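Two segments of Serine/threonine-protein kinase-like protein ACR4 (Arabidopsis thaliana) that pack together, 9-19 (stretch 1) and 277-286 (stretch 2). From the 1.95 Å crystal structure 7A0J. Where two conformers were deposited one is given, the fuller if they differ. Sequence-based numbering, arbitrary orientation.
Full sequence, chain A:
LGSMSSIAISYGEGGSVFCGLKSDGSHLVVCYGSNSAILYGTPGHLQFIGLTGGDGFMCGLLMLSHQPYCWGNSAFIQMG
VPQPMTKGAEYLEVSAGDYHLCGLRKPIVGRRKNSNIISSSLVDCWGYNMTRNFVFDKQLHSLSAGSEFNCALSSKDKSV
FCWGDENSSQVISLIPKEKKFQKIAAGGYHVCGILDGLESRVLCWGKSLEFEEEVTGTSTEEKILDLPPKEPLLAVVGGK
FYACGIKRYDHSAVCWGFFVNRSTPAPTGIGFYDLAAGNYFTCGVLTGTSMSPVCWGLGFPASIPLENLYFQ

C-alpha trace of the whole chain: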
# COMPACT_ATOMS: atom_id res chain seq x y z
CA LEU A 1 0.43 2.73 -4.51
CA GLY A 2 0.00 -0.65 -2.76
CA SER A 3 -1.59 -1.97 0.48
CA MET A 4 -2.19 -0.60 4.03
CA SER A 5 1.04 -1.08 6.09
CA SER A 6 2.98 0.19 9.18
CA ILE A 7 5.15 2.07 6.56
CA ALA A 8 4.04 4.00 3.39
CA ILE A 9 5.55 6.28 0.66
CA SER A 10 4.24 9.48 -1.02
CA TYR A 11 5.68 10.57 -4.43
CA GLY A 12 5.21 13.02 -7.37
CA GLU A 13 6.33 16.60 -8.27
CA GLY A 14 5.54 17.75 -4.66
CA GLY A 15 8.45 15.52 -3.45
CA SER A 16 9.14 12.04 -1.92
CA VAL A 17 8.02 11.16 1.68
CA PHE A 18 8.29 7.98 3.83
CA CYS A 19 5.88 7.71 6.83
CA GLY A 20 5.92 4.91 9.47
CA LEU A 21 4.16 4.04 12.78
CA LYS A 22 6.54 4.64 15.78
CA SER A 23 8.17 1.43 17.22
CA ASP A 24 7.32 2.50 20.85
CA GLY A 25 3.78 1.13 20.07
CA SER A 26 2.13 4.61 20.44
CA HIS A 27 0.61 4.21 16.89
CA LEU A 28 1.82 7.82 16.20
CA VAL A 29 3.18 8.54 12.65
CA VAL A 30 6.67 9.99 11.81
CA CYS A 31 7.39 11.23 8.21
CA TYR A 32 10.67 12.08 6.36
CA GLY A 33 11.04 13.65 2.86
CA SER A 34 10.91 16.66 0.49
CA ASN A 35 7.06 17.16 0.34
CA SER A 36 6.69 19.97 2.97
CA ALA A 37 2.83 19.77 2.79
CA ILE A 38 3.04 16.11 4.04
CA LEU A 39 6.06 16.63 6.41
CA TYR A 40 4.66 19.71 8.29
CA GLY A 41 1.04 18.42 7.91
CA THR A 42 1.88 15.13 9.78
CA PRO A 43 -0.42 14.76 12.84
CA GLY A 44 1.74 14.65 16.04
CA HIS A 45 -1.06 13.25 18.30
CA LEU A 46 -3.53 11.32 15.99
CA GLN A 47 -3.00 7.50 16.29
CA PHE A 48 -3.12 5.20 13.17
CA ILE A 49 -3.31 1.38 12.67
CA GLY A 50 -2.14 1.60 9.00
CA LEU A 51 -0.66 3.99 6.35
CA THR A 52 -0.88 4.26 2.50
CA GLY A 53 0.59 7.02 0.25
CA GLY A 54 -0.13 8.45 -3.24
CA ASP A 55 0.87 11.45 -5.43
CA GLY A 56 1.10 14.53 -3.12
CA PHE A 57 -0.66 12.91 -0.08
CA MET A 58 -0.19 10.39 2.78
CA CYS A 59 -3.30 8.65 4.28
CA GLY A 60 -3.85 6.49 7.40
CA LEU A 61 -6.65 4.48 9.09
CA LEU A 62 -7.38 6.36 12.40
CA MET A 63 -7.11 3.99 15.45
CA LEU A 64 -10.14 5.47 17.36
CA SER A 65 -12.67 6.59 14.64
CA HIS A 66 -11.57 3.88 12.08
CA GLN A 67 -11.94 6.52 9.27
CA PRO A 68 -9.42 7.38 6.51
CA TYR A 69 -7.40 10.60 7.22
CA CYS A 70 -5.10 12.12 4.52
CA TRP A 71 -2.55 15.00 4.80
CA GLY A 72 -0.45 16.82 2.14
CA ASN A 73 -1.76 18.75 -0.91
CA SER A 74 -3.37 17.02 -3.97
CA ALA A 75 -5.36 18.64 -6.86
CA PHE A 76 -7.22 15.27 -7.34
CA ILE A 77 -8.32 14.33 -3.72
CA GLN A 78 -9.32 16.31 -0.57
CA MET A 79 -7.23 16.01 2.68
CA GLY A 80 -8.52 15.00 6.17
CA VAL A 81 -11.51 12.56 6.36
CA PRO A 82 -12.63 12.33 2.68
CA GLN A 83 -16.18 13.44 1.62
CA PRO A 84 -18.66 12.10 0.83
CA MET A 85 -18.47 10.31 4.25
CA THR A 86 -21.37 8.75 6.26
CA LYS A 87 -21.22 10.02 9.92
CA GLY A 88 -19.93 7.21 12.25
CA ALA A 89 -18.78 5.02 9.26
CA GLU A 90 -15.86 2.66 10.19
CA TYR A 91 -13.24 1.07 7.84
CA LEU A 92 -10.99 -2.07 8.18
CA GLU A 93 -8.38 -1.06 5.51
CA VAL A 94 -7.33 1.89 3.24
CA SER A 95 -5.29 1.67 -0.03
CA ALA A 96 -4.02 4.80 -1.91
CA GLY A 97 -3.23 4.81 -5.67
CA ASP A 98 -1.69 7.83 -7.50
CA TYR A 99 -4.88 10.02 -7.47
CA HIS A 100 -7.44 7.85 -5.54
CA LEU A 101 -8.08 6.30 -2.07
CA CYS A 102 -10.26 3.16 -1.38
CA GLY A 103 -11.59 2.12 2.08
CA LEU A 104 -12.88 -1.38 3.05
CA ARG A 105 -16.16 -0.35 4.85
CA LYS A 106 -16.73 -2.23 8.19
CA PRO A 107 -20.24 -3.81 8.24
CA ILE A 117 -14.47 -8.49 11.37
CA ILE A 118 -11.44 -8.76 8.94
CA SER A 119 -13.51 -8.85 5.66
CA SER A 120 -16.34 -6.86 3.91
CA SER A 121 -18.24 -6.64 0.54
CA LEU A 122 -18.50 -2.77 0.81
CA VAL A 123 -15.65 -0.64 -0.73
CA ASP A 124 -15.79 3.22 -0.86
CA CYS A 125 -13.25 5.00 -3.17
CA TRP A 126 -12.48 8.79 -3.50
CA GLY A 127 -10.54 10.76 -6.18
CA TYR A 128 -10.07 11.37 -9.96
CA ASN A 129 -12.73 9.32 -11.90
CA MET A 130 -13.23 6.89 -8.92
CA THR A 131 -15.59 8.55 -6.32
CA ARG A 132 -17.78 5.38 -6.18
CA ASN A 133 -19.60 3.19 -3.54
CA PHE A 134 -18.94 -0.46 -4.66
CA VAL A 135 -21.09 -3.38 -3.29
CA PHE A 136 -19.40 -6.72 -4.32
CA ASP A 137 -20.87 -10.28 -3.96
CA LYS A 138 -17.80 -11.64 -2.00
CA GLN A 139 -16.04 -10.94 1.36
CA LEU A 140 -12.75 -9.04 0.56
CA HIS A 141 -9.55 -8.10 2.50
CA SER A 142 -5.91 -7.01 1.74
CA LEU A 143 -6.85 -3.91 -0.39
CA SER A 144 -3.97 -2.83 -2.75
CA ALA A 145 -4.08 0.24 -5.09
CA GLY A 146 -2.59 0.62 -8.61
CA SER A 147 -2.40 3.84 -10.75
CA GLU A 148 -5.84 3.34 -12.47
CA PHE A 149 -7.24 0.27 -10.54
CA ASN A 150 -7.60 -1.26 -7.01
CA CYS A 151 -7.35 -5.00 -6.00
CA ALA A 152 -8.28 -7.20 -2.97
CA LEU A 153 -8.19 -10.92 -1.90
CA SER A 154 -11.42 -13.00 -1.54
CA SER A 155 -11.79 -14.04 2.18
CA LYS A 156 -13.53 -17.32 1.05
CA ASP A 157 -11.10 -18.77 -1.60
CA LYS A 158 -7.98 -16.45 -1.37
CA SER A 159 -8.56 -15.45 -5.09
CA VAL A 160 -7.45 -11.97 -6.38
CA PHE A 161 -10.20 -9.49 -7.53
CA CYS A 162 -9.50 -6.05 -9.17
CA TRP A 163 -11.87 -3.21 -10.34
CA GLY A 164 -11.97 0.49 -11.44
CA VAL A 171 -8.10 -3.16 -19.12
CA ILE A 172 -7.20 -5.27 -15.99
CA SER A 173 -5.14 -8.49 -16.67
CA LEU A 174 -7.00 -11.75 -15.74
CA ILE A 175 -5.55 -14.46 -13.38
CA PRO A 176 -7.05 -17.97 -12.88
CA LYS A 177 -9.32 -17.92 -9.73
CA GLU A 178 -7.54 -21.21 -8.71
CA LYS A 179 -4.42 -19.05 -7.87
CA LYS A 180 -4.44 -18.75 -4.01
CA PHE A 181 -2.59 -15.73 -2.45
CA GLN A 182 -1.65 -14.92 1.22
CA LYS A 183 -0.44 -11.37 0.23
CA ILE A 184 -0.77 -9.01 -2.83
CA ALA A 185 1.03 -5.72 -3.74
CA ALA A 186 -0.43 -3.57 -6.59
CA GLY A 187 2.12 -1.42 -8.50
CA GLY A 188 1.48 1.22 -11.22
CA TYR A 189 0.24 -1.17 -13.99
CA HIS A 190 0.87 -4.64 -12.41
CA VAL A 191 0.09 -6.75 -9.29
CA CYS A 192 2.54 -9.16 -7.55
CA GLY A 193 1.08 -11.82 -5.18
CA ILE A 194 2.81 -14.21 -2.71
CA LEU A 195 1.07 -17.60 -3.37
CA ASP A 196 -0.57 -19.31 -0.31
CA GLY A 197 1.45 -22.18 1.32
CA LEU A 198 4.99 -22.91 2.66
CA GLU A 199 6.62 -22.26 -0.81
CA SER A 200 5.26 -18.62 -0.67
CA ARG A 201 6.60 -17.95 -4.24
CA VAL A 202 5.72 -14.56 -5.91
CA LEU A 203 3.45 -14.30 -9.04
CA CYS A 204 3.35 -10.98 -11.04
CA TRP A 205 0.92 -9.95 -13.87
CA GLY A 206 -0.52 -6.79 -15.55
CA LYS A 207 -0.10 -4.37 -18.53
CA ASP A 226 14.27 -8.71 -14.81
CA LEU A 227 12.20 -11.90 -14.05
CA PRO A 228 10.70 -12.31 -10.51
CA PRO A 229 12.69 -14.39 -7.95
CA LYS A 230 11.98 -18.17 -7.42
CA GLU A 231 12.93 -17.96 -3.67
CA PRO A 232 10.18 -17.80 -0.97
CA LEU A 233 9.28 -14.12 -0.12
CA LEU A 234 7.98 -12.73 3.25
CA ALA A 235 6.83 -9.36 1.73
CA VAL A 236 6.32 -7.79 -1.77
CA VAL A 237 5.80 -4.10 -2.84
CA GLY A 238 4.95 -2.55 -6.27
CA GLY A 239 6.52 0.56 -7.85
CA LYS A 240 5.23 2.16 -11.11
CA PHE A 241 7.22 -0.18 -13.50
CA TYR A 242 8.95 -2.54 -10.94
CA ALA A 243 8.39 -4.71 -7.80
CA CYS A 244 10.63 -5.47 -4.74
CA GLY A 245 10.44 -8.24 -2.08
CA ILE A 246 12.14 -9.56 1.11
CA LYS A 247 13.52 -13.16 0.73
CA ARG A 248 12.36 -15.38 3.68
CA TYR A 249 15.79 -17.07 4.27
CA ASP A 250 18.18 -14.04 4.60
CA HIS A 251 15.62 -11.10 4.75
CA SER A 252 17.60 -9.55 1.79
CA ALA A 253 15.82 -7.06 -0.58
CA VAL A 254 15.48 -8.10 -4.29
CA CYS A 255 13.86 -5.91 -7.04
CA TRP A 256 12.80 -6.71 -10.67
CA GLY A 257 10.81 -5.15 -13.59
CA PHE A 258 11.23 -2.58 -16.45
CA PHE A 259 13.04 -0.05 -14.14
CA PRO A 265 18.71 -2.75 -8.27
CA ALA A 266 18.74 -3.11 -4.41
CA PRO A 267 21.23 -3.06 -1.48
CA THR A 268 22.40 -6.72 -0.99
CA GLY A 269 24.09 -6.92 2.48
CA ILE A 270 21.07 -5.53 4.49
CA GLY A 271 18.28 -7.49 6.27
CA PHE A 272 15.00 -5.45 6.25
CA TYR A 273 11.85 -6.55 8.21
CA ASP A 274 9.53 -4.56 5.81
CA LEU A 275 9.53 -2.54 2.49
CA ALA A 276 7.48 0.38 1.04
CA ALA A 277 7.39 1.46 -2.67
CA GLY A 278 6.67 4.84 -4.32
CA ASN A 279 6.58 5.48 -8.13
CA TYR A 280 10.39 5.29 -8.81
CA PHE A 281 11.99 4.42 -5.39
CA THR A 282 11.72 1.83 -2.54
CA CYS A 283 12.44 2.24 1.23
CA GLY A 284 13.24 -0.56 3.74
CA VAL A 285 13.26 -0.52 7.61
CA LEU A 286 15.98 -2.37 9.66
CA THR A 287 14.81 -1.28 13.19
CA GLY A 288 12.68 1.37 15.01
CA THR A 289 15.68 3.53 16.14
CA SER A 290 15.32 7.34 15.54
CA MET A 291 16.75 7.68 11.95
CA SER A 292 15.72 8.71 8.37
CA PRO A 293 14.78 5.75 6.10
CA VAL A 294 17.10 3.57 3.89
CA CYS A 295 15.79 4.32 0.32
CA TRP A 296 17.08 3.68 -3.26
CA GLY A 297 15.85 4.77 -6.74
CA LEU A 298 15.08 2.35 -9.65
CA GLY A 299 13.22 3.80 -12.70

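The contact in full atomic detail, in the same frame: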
# COMPACT_ATOMS: atom_id res chain seq x y z
N ILE A 9 4.76 5.30 1.46
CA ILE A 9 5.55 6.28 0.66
C ILE A 9 4.61 7.16 -0.16
O ILE A 9 3.69 6.62 -0.80
CB ILE A 9 6.58 5.56 -0.23
CG1 ILE A 9 7.73 4.97 0.60
CG2 ILE A 9 7.09 6.48 -1.34
CD1 ILE A 9 8.72 4.16 -0.21
N SER A 10 4.85 8.47 -0.11
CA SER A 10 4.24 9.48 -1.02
C SER A 10 5.28 9.92 -2.05
O SER A 10 6.48 9.88 -1.72
CB SER A 10 3.70 10.65 -0.24
OG SER A 10 2.65 10.23 0.63
N TYR A 11 4.83 10.30 -3.24
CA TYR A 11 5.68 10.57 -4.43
C TYR A 11 5.03 11.66 -5.29
O TYR A 11 3.95 12.16 -4.92
CB TYR A 11 5.88 9.27 -5.21
CG TYR A 11 4.62 8.47 -5.42
CD1 TYR A 11 4.19 7.55 -4.47
CD2 TYR A 11 3.82 8.66 -6.54
CE1 TYR A 11 3.02 6.83 -4.64
CE2 TYR A 11 2.65 7.95 -6.72
CZ TYR A 11 2.25 7.03 -5.77
OH TYR A 11 1.10 6.32 -5.95
N GLY A 12 5.68 12.02 -6.40
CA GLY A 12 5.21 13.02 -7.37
C GLY A 12 6.04 14.30 -7.33
O GLY A 12 7.06 14.32 -6.61
N GLU A 13 5.60 15.32 -8.06
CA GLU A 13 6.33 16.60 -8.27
C GLU A 13 6.46 17.37 -6.95
O GLU A 13 7.41 18.17 -6.83
CB GLU A 13 5.63 17.45 -9.33
CG GLU A 13 5.72 16.86 -10.73
CD GLU A 13 5.18 17.76 -11.83
OE1 GLU A 13 4.12 18.38 -11.61
OE2 GLU A 13 5.83 17.85 -12.89
N GLY A 14 5.53 17.15 -6.01
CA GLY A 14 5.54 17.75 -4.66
C GLY A 14 6.71 17.27 -3.82
O GLY A 14 7.06 17.97 -2.84
N GLY A 15 7.29 16.11 -4.15
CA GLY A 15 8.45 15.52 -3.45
C GLY A 15 8.17 14.09 -3.01
O GLY A 15 7.06 13.58 -3.27
N SER A 16 9.17 13.45 -2.38
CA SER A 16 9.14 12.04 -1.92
C SER A 16 9.10 12.02 -0.39
O SER A 16 9.96 12.69 0.22
CB SER A 16 10.34 11.30 -2.43
OG SER A 16 11.54 11.98 -2.07
N VAL A 17 8.16 11.28 0.20
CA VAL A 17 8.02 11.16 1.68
C VAL A 17 7.81 9.69 2.06
O VAL A 17 7.04 9.00 1.38
CB VAL A 17 6.88 12.05 2.22
CG1 VAL A 17 6.68 11.88 3.72
CG2 VAL A 17 7.12 13.52 1.89
N PHE A 18 8.50 9.26 3.12
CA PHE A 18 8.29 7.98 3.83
C PHE A 18 7.66 8.30 5.18
O PHE A 18 8.18 9.18 5.90
CB PHE A 18 9.63 7.24 3.98
CG PHE A 18 9.59 6.02 4.86
CD1 PHE A 18 9.70 6.13 6.24
CD2 PHE A 18 9.47 4.75 4.31
CE1 PHE A 18 9.68 5.01 7.05
CE2 PHE A 18 9.44 3.63 5.12
CZ PHE A 18 9.55 3.76 6.49
N CYS A 19 6.54 7.64 5.50
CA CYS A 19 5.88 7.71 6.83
C CYS A 19 5.79 6.30 7.42
O CYS A 19 5.55 5.35 6.65
CB CYS A 19 4.50 8.35 6.74
SG CYS A 19 4.53 10.03 6.06
N ALA A 277 7.07 1.04 -1.28
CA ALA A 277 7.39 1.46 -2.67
C ALA A 277 6.59 2.71 -3.03
O ALA A 277 5.37 2.75 -2.74
CB ALA A 277 7.10 0.33 -3.63
N GLY A 278 7.27 3.71 -3.59
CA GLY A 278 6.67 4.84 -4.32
C GLY A 278 6.70 4.57 -5.81
O GLY A 278 6.82 3.39 -6.18
N ASN A 279 6.62 5.61 -6.64
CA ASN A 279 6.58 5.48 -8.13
C ASN A 279 7.92 4.94 -8.64
O ASN A 279 7.90 3.95 -9.39
CB ASN A 279 6.16 6.78 -8.83
CG ASN A 279 6.93 8.01 -8.39
OD1 ASN A 279 7.85 7.93 -7.58
ND2 ASN A 279 6.54 9.16 -8.91
N TYR A 280 9.04 5.55 -8.23
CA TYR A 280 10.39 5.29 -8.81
C TYR A 280 11.45 5.13 -7.71
O TYR A 280 12.64 5.38 -7.99
CB TYR A 280 10.78 6.43 -9.76
CG TYR A 280 9.80 6.65 -10.89
CD1 TYR A 280 9.63 5.71 -11.89
CD2 TYR A 280 9.04 7.81 -10.96
CE1 TYR A 280 8.74 5.90 -12.93
CE2 TYR A 280 8.13 8.02 -11.99
CZ TYR A 280 7.98 7.06 -12.98
OH TYR A 280 7.10 7.26 -14.00
N PHE A 281 11.06 4.68 -6.51
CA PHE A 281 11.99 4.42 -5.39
C PHE A 281 11.31 3.55 -4.32
O PHE A 281 10.08 3.63 -4.16
CB PHE A 281 12.49 5.74 -4.79
CG PHE A 281 11.40 6.62 -4.23
CD1 PHE A 281 10.66 7.45 -5.06
CD2 PHE A 281 11.10 6.60 -2.88
CE1 PHE A 281 9.66 8.25 -4.55
CE2 PHE A 281 10.09 7.41 -2.37
CZ PHE A 281 9.37 8.22 -3.21
N THR A 282 12.13 2.76 -3.63
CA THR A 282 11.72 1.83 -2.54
C THR A 282 12.49 2.20 -1.27
O THR A 282 13.66 2.61 -1.38
CB THR A 282 11.98 0.37 -2.96
OG1 THR A 282 11.18 0.12 -4.11
CG2 THR A 282 11.67 -0.64 -1.88
N CYS A 283 11.83 2.06 -0.11
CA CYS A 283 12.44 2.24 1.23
C CYS A 283 12.25 0.96 2.04
O CYS A 283 11.17 0.35 1.94
CB CYS A 283 11.82 3.43 1.96
SG CYS A 283 12.01 4.99 1.05
N GLY A 284 13.28 0.57 2.80
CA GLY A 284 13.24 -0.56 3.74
C GLY A 284 13.56 -0.10 5.15
O GLY A 284 14.28 0.91 5.29
N VAL A 285 13.03 -0.80 6.16
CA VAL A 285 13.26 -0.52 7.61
C VAL A 285 14.05 -1.69 8.21
O VAL A 285 13.65 -2.85 7.97
CB VAL A 285 11.95 -0.24 8.37
CG1 VAL A 285 11.41 1.15 8.05
CG2 VAL A 285 10.88 -1.30 8.11
N LEU A 286 15.13 -1.39 8.93
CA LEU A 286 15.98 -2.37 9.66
C LEU A 286 15.45 -2.51 11.10
O LEU A 286 15.27 -3.65 11.55
CB LEU A 286 17.43 -1.90 9.67
CG LEU A 286 18.20 -2.07 8.36
CD1 LEU A 286 17.85 -0.98 7.37
CD2 LEU A 286 19.70 -2.09 8.62
O HOH W 1 3.16 4.35 -2.30
O HOH W 2 8.44 11.22 -8.00

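The contact is centred on I9, whose CA-to-CB bond points toward the second stretch and whose side chain adopts the m, t rotamer. Its methyl CG2 lies 3.3 Å from F281 CE2 and 3.4 Å from G278 CA, while CD1 reaches C283 SG at 3.6 Å. One branched aliphatic residue thus fills the space between an aromatic ring, a thiol-derived sulfur and the backbone. The close approach at G278 depends on the absence of a side chain: a CB built there would point toward the first stretch and lie only 2.7 Å from I9 CG2, a clash. The CA atoms of I9 and G278 come within 5.3 Å of each other. Beside this centre, the O of water 1 lies 2.8 Å from both I9 O and A277 O, bridging two carbonyls that cannot bond to each other.

The CB of F281 leaves the backbone sideways, but with chi1 near 60° the end of the side chain comes nearer to the first stretch, where the end of its ring meets I9, Y11 and S16. F281 CZ packs 3.3 Å from S16 CB, and F281 CE1 lies 4.0 Å from Y11 CB. The carbonyl S10 O sits at the ring edge, 3.7 Å from F281 CZ, where the polarised C-H groups offer a mildly favourable electrostatic environment.

Farther along, F18 packs against the strand that begins at F281. F18 CD2 is 3.6 Å from C283 CB and F18 CZ is 3.6 Å from V285 CG1, so the ring spans two alternate residues, C283 and V285, whose CA-to-CB bonds point toward the first stretch. The sulfur of C283, bonded covalently elsewhere in the structure, lies obliquely to the F18 ring, 5.2 Å from SG to the ring centroid.

No direct hydrogen bond joins the two stretches; each satisfies part of its backbone internally. In the first, S10 and V17 pair reciprocally, with S10 N to V17 O at 2.7 Å and V17 N to S10 O at 2.9 Å, and a type I turn from G12 to G15 lies within the connecting loop. In the second, G278 N donates to F281 O at 2.9 Å, closing the short loop that carries N279.

At the polar edge, N279 N lies over one face of the Y11 ring, and N279 OD1 comes within 3.4 Å of Y11 CB while accepting a weak hydrogen bond from Y280 N at 2.7 Å. Water 2 accepts from both G12 N (3.3 Å to its O) and N279 ND2 (2.9 Å to its O).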